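PDB 6TZ0: RNA-dependent RNA Polymerase from Bombyx mori cytoplasmic polyhedrosis virus, which catalyses RNA-templated RNA synthesis, serving transcription of the viral double-stranded RNA genome and probably its replication too. Local coordinates for residues D737-W742 with D765-R770; V207-Q212 with T339-F344. All coordinates share one frame; numbering follows the deposited sequence.

Contact 1. Residues D737-W742 with D765-R770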
loop_
_atom_site.group_PDB
_atom_site.type_symbol
_atom_site.label_atom_id
_atom_site.label_comp_id
_atom_site.label_asym_id
_atom_site.label_seq_id
_atom_site.Cartn_x
_atom_site.Cartn_y
_atom_site.Cartn_z
ATOM N N ASP A 737 -22.534 -7.750 4.411
ATOM C CA ASP A 737 -22.564 -6.390 4.913
ATOM C C ASP A 737 -21.194 -5.727 4.835
ATOM O O ASP A 737 -20.967 -4.697 5.475
ATOM C CB ASP A 737 -23.109 -6.385 6.339
ATOM C CG ASP A 737 -23.777 -5.074 6.705
ATOM O OD1 ASP A 737 -23.757 -4.134 5.882
ATOM O OD2 ASP A 737 -24.361 -4.994 7.799
ATOM N N ARG A 738 -20.280 -6.299 4.063
ATOM C CA ARG A 738 -19.000 -5.683 3.760
ATOM C C ARG A 738 -18.994 -5.024 2.394
ATOM O O ARG A 738 -17.988 -4.416 2.015
ATOM C CB ARG A 738 -17.893 -6.732 3.837
ATOM C CG ARG A 738 -17.766 -7.357 5.202
ATOM C CD ARG A 738 -17.277 -6.337 6.191
ATOM N NE ARG A 738 -15.944 -5.869 5.839
ATOM C CZ ARG A 738 -14.824 -6.402 6.309
ATOM N NH1 ARG A 738 -13.648 -5.918 5.934
ATOM N NH2 ARG A 738 -14.883 -7.400 7.179
ATOM N N ILE A 739 -20.089 -5.137 1.651
ATOM C CA ILE A 739 -20.238 -4.531 0.336
ATOM C C ILE A 739 -21.308 -3.461 0.443
ATOM O O ILE A 739 -22.448 -3.751 0.823
ATOM C CB ILE A 739 -20.610 -5.576 -0.718
ATOM C CG1 ILE A 739 -19.488 -6.597 -0.837
ATOM C CG2 ILE A 739 -20.894 -4.910 -2.052
ATOM C CD1 ILE A 739 -19.897 -7.818 -1.551
ATOM N N SER A 740 -20.949 -2.229 0.105
ATOM C CA SER A 740 -21.850 -1.093 0.229
ATOM C C SER A 740 -22.301 -0.680 -1.159
ATOM O O SER A 740 -21.498 -0.196 -1.962
ATOM C CB SER A 740 -21.173 0.070 0.940
ATOM O OG SER A 740 -22.084 1.135 1.122
ATOM N N LEU A 741 -23.585 -0.857 -1.433
ATOM C CA LEU A 741 -24.159 -0.410 -2.690
ATOM C C LEU A 741 -24.407 1.089 -2.729
ATOM O O LEU A 741 -24.841 1.595 -3.766
ATOM C CB LEU A 741 -25.476 -1.143 -2.952
ATOM C CG LEU A 741 -25.455 -2.654 -3.150
ATOM C CD1 LEU A 741 -26.868 -3.185 -3.264
ATOM C CD2 LEU A 741 -24.655 -3.015 -4.377
ATOM N N TRP A 742 -24.155 1.816 -1.640
ATOM C CA TRP A 742 -24.662 3.173 -1.512
ATOM C C TRP A 742 -23.620 4.212 -1.126
ATOM O O TRP A 742 -23.842 5.397 -1.403
ATOM C CB TRP A 742 -25.807 3.207 -0.487
ATOM C CG TRP A 742 -26.869 2.181 -0.786
ATOM C CD1 TRP A 742 -27.110 1.030 -0.088
ATOM C CD2 TRP A 742 -27.752 2.164 -1.905
ATOM N NE1 TRP A 742 -28.126 0.323 -0.683
ATOM C CE2 TRP A 742 -28.537 1.000 -1.801
ATOM C CE3 TRP A 742 -27.974 3.034 -2.970
ATOM C CZ2 TRP A 742 -29.516 0.684 -2.729
ATOM C CZ3 TRP A 742 -28.948 2.719 -3.889
ATOM C CH2 TRP A 742 -29.710 1.556 -3.762
ATOM N N ASP A 765 -22.693 -8.601 -8.481
ATOM C CA ASP A 765 -22.061 -9.905 -8.636
ATOM C C ASP A 765 -21.192 -10.266 -7.437
ATOM O O ASP A 765 -21.022 -11.452 -7.138
ATOM C CB ASP A 765 -21.236 -9.936 -9.916
ATOM C CG ASP A 765 -22.095 -9.882 -11.159
ATOM O OD1 ASP A 765 -23.257 -10.329 -11.096
ATOM O OD2 ASP A 765 -21.609 -9.393 -12.200
ATOM N N ASP A 766 -20.641 -9.273 -6.736
ATOM C CA ASP A 766 -19.921 -9.567 -5.502
ATOM C C ASP A 766 -20.856 -9.965 -4.369
ATOM O O ASP A 766 -20.442 -10.713 -3.480
ATOM C CB ASP A 766 -19.087 -8.370 -5.053
ATOM C CG ASP A 766 -17.947 -8.066 -5.983
ATOM O OD1 ASP A 766 -17.489 -8.984 -6.684
ATOM O OD2 ASP A 766 -17.495 -6.902 -6.005
ATOM N N LEU A 767 -22.095 -9.481 -4.373
ATOM C CA LEU A 767 -23.080 -9.849 -3.361
ATOM C C LEU A 767 -23.886 -11.088 -3.710
ATOM O O LEU A 767 -25.037 -11.183 -3.289
ATOM C CB LEU A 767 -24.065 -8.704 -3.125
ATOM C CG LEU A 767 -23.736 -7.458 -2.321
ATOM C CD1 LEU A 767 -24.864 -6.480 -2.510
ATOM C CD2 LEU A 767 -23.620 -7.840 -0.868
ATOM N N LEU A 768 -23.345 -12.028 -4.479
ATOM C CA LEU A 768 -24.229 -12.989 -5.130
ATOM C C LEU A 768 -24.333 -14.290 -4.338
ATOM O O LEU A 768 -25.432 -14.824 -4.160
ATOM C CB LEU A 768 -23.757 -13.244 -6.557
ATOM C CG LEU A 768 -24.842 -13.629 -7.564
ATOM C CD1 LEU A 768 -24.381 -13.192 -8.925
ATOM C CD2 LEU A 768 -25.168 -15.091 -7.593
ATOM N N PHE A 769 -23.204 -14.848 -3.892
ATOM C CA PHE A 769 -23.274 -16.051 -3.068
ATOM C C PHE A 769 -23.269 -15.757 -1.579
ATOM O O PHE A 769 -23.486 -16.671 -0.784
ATOM C CB PHE A 769 -22.144 -17.055 -3.351
ATOM C CG PHE A 769 -22.343 -17.897 -4.582
ATOM C CD1 PHE A 769 -23.158 -17.492 -5.619
ATOM C CD2 PHE A 769 -21.869 -19.195 -4.594
ATOM C CE1 PHE A 769 -23.359 -18.289 -6.706
ATOM C CE2 PHE A 769 -22.078 -20.011 -5.681
ATOM C CZ PHE A 769 -22.832 -19.555 -6.739
ATOM N N ARG A 770 -23.016 -14.520 -1.175
ATOM C CA ARG A 770 -23.041 -14.161 0.234
ATOM C C ARG A 770 -24.403 -13.641 0.671
ATOM O O ARG A 770 -24.534 -13.078 1.759
ATOM C CB ARG A 770 -21.933 -13.152 0.525
ATOM C CG ARG A 770 -21.989 -11.898 -0.292
ATOM C CD ARG A 770 -20.766 -11.056 -0.022
ATOM N NE ARG A 770 -19.534 -11.643 -0.535
ATOM C CZ ARG A 770 -18.325 -11.142 -0.309
ATOM N NH1 ARG A 770 -18.187 -10.050 0.423
ATOM N NH2 ARG A 770 -17.252 -11.724 -0.816
#
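Ile739 and Leu767 are the closest pair along the two backbones, with CA atoms 7.1 Å apart, and their side chains run antiparallel alongside one another. Ile739 CB lies 3.8 Å from Leu767 CD2, and Ile739 CG2 meets Leu767 CG at the same separation. Next to them Leu741 comes tip to tip with Leu767: Leu741 CG is 3.9 Å from Leu767 CD1. Leu767 therefore divides its two methyls between Ile739 and Leu741. This is the closely packed end, where Leu741 and Leu767 are buried and Leu763 of helix 754-766 and Leu777 of helix 774-786 add further apolar contacts.

Toward the partly exposed end the packing rests on one methyl. Ile739 CD1 sits 3.6 Å from Asp766 CB and 3.7 Å from Arg770 CD, the arginine chain lying roughly perpendicular to the isoleucine. The guanidinium meets the same methyl obliquely, with Arg770 NH1 3.4 Å from Ile739 CD1. The two segments thus meet through methyl and methylene packing, with no polar bond between them. The weak hydrogen bond from Arg770 NH1 to Phe735 O is the polar tie beside them, which implies that side-chain packing chiefly holds the loop against the C-terminal end of helix 754-766.

Contact 2. Residues V207-Q212 with T339-F344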
loop_
_atom_site.group_PDB
_atom_site.type_symbol
_atom_site.label_atom_id
_atom_site.label_comp_id
_atom_site.label_asym_id
_atom_site.label_seq_id
_atom_site.Cartn_x
_atom_site.Cartn_y
_atom_site.Cartn_z
ATOM N N VAL A 207 -29.779 8.219 6.570
ATOM C CA VAL A 207 -30.302 7.903 5.248
ATOM C C VAL A 207 -29.579 6.688 4.686
ATOM O O VAL A 207 -30.206 5.744 4.188
ATOM C CB VAL A 207 -30.171 9.126 4.327
ATOM C CG1 VAL A 207 -30.701 8.818 2.939
ATOM C CG2 VAL A 207 -30.891 10.304 4.929
ATOM N N TYR A 208 -28.252 6.661 4.832
ATOM C CA TYR A 208 -27.466 5.526 4.372
ATOM C C TYR A 208 -27.696 4.302 5.244
ATOM O O TYR A 208 -27.670 3.171 4.746
ATOM C CB TYR A 208 -25.986 5.890 4.357
ATOM C CG TYR A 208 -25.640 7.102 3.527
ATOM C CD1 TYR A 208 -25.795 7.085 2.150
ATOM C CD2 TYR A 208 -25.083 8.231 4.110
ATOM C CE1 TYR A 208 -25.471 8.180 1.385
ATOM C CE2 TYR A 208 -24.741 9.329 3.348
ATOM C CZ TYR A 208 -24.936 9.296 1.986
ATOM O OH TYR A 208 -24.601 10.376 1.209
ATOM N N THR A 209 -27.928 4.514 6.541
ATOM C CA THR A 209 -28.258 3.410 7.441
ATOM C C THR A 209 -29.587 2.760 7.064
ATOM O O THR A 209 -29.695 1.527 7.032
ATOM C CB THR A 209 -28.298 3.916 8.881
ATOM O OG1 THR A 209 -27.051 4.543 9.197
ATOM C CG2 THR A 209 -28.529 2.777 9.848
ATOM N N CYS A 210 -30.607 3.574 6.767
ATOM C CA CYS A 210 -31.882 3.055 6.286
ATOM C C CYS A 210 -31.745 2.372 4.933
ATOM O O CYS A 210 -32.429 1.373 4.682
ATOM C CB CYS A 210 -32.916 4.178 6.200
ATOM S SG CYS A 210 -33.494 4.825 7.776
ATOM N N CYS A 211 -30.865 2.882 4.063
ATOM C CA CYS A 211 -30.599 2.208 2.792
ATOM C C CYS A 211 -29.978 0.832 3.004
ATOM O O CYS A 211 -30.340 -0.131 2.318
ATOM C CB CYS A 211 -29.697 3.065 1.907
ATOM S SG CYS A 211 -30.470 4.515 1.185
ATOM N N GLN A 212 -29.081 0.705 3.982
ATOM C CA GLN A 212 -28.470 -0.594 4.247
ATOM C C GLN A 212 -29.458 -1.565 4.889
ATOM O O GLN A 212 -29.444 -2.763 4.583
ATOM C CB GLN A 212 -27.238 -0.428 5.131
ATOM C CG GLN A 212 -26.455 -1.707 5.308
ATOM C CD GLN A 212 -25.846 -2.184 4.010
ATOM O OE1 GLN A 212 -25.324 -1.391 3.230
ATOM N NE2 GLN A 212 -25.915 -3.483 3.767
ATOM N N THR A 339 -25.047 -5.208 13.313
ATOM C CA THR A 339 -23.911 -4.483 13.871
ATOM C C THR A 339 -23.131 -3.675 12.841
ATOM O O THR A 339 -22.573 -2.632 13.183
ATOM C CB THR A 339 -22.961 -5.447 14.586
ATOM O OG1 THR A 339 -22.614 -6.519 13.706
ATOM C CG2 THR A 339 -23.593 -6.004 15.842
ATOM N N ASN A 340 -23.057 -4.130 11.595
ATOM C CA ASN A 340 -22.374 -3.371 10.559
ATOM C C ASN A 340 -23.363 -2.457 9.854
ATOM O O ASN A 340 -24.538 -2.787 9.680
ATOM C CB ASN A 340 -21.695 -4.298 9.546
ATOM C CG ASN A 340 -20.726 -3.565 8.621
ATOM O OD1 ASN A 340 -20.530 -2.358 8.727
ATOM N ND2 ASN A 340 -20.118 -4.307 7.705
ATOM N N ASP A 341 -22.861 -1.301 9.432
ATOM C CA ASP A 341 -23.686 -0.223 8.913
ATOM C C ASP A 341 -23.610 -0.080 7.402
ATOM O O ASP A 341 -24.542 0.454 6.798
ATOM C CB ASP A 341 -23.240 1.096 9.539
ATOM C CG ASP A 341 -24.276 2.179 9.447
ATOM O OD1 ASP A 341 -25.419 1.901 9.037
ATOM O OD2 ASP A 341 -23.938 3.328 9.779
ATOM N N GLY A 342 -22.520 -0.512 6.782
ATOM C CA GLY A 342 -22.326 -0.334 5.371
ATOM C C GLY A 342 -21.554 0.913 4.998
ATOM O O GLY A 342 -20.797 0.885 4.028
ATOM N N THR A 343 -21.712 1.999 5.751
ATOM C CA THR A 343 -21.025 3.242 5.428
ATOM C C THR A 343 -19.532 3.122 5.695
ATOM O O THR A 343 -19.091 2.345 6.544
ATOM C CB THR A 343 -21.579 4.401 6.252
ATOM O OG1 THR A 343 -21.296 4.180 7.639
ATOM C CG2 THR A 343 -23.063 4.494 6.080
ATOM N N PHE A 344 -18.750 3.906 4.962
ATOM C CA PHE A 344 -17.323 3.950 5.240
ATOM C C PHE A 344 -17.079 4.934 6.371
ATOM O O PHE A 344 -17.608 6.047 6.370
ATOM C CB PHE A 344 -16.514 4.345 4.008
ATOM C CG PHE A 344 -16.440 3.284 2.935
ATOM C CD1 PHE A 344 -17.046 2.050 3.070
ATOM C CD2 PHE A 344 -15.675 3.506 1.815
ATOM C CE1 PHE A 344 -16.951 1.096 2.074
ATOM C CE2 PHE A 344 -15.569 2.559 0.817
ATOM C CZ PHE A 344 -16.205 1.355 0.949
#
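Asp341, which reaches Thr209 across the contact, has one carboxylate oxygen held twice from outside: OD2 forms a salt bridge with Lys246 and accepts a hydrogen bond from Tyr242, both on helix 242-248. Its other oxygen, OD1, lies 3.1 Å from Thr209 OG1. That hydroxyl hydrogen-bonds to the carbonyl of Thr205, just before the first residue of helix 206-218, so its bond to Asp341 OD1 is not settled. The two side chains lie roughly perpendicular to one another.

Just before the aspartate, where helix 325-339 has ended, Asn340 OD1 accepts weak bonds from Asp341 N and from Gly342 N, the latter at 3.3 Å and forming a weak Asx turn. Gly342 takes a positive phi (94°), a conformation suited to a residue without a side chain, and its CA is 3.8 Å from Gln212 OE1. Gln212 CG stands anti to its backbone N (chi1 -173°), where it lies 3.2 Å from Asp341 O. Farther along, Thr343 CG2 packs on Tyr208 CB at 3.7 Å, obliquely to the tyrosine ring, whose OH bonds to Lys139 N. The tyrosine side chain lies about 10 Å from that of Arg147, a residue that binds ATP in this protein, though no ATP is bound to this chain in the model. A buried carboxylate, probably stabilised as an anion by Lys246, thus anchors the loop to helix 242-248 and probably, through Thr209, to helix 206-218.

The two contacts lie 13 Å apart, centre to centre, and follow in series: 207-212 pairs with 339-344 before the chain reaches 737-742 and 765-770. They share no helix or strand, yet they touch directly through the 737-742 loop. Ser740 OG makes a weak hydrogen bond to Gly342 O, and Trp742 NE1 bonds to Thr215 OG1 of helix 206-218. Asp737 also packs on Gln212 and Asn340. Loop 737-742 therefore packs on the end of helix 754-766 in contact 1 and also touches both sides of contact 2, joining parts distant in sequence, including the N-terminal family region, where contact 2 is buried and contact 1 partly so.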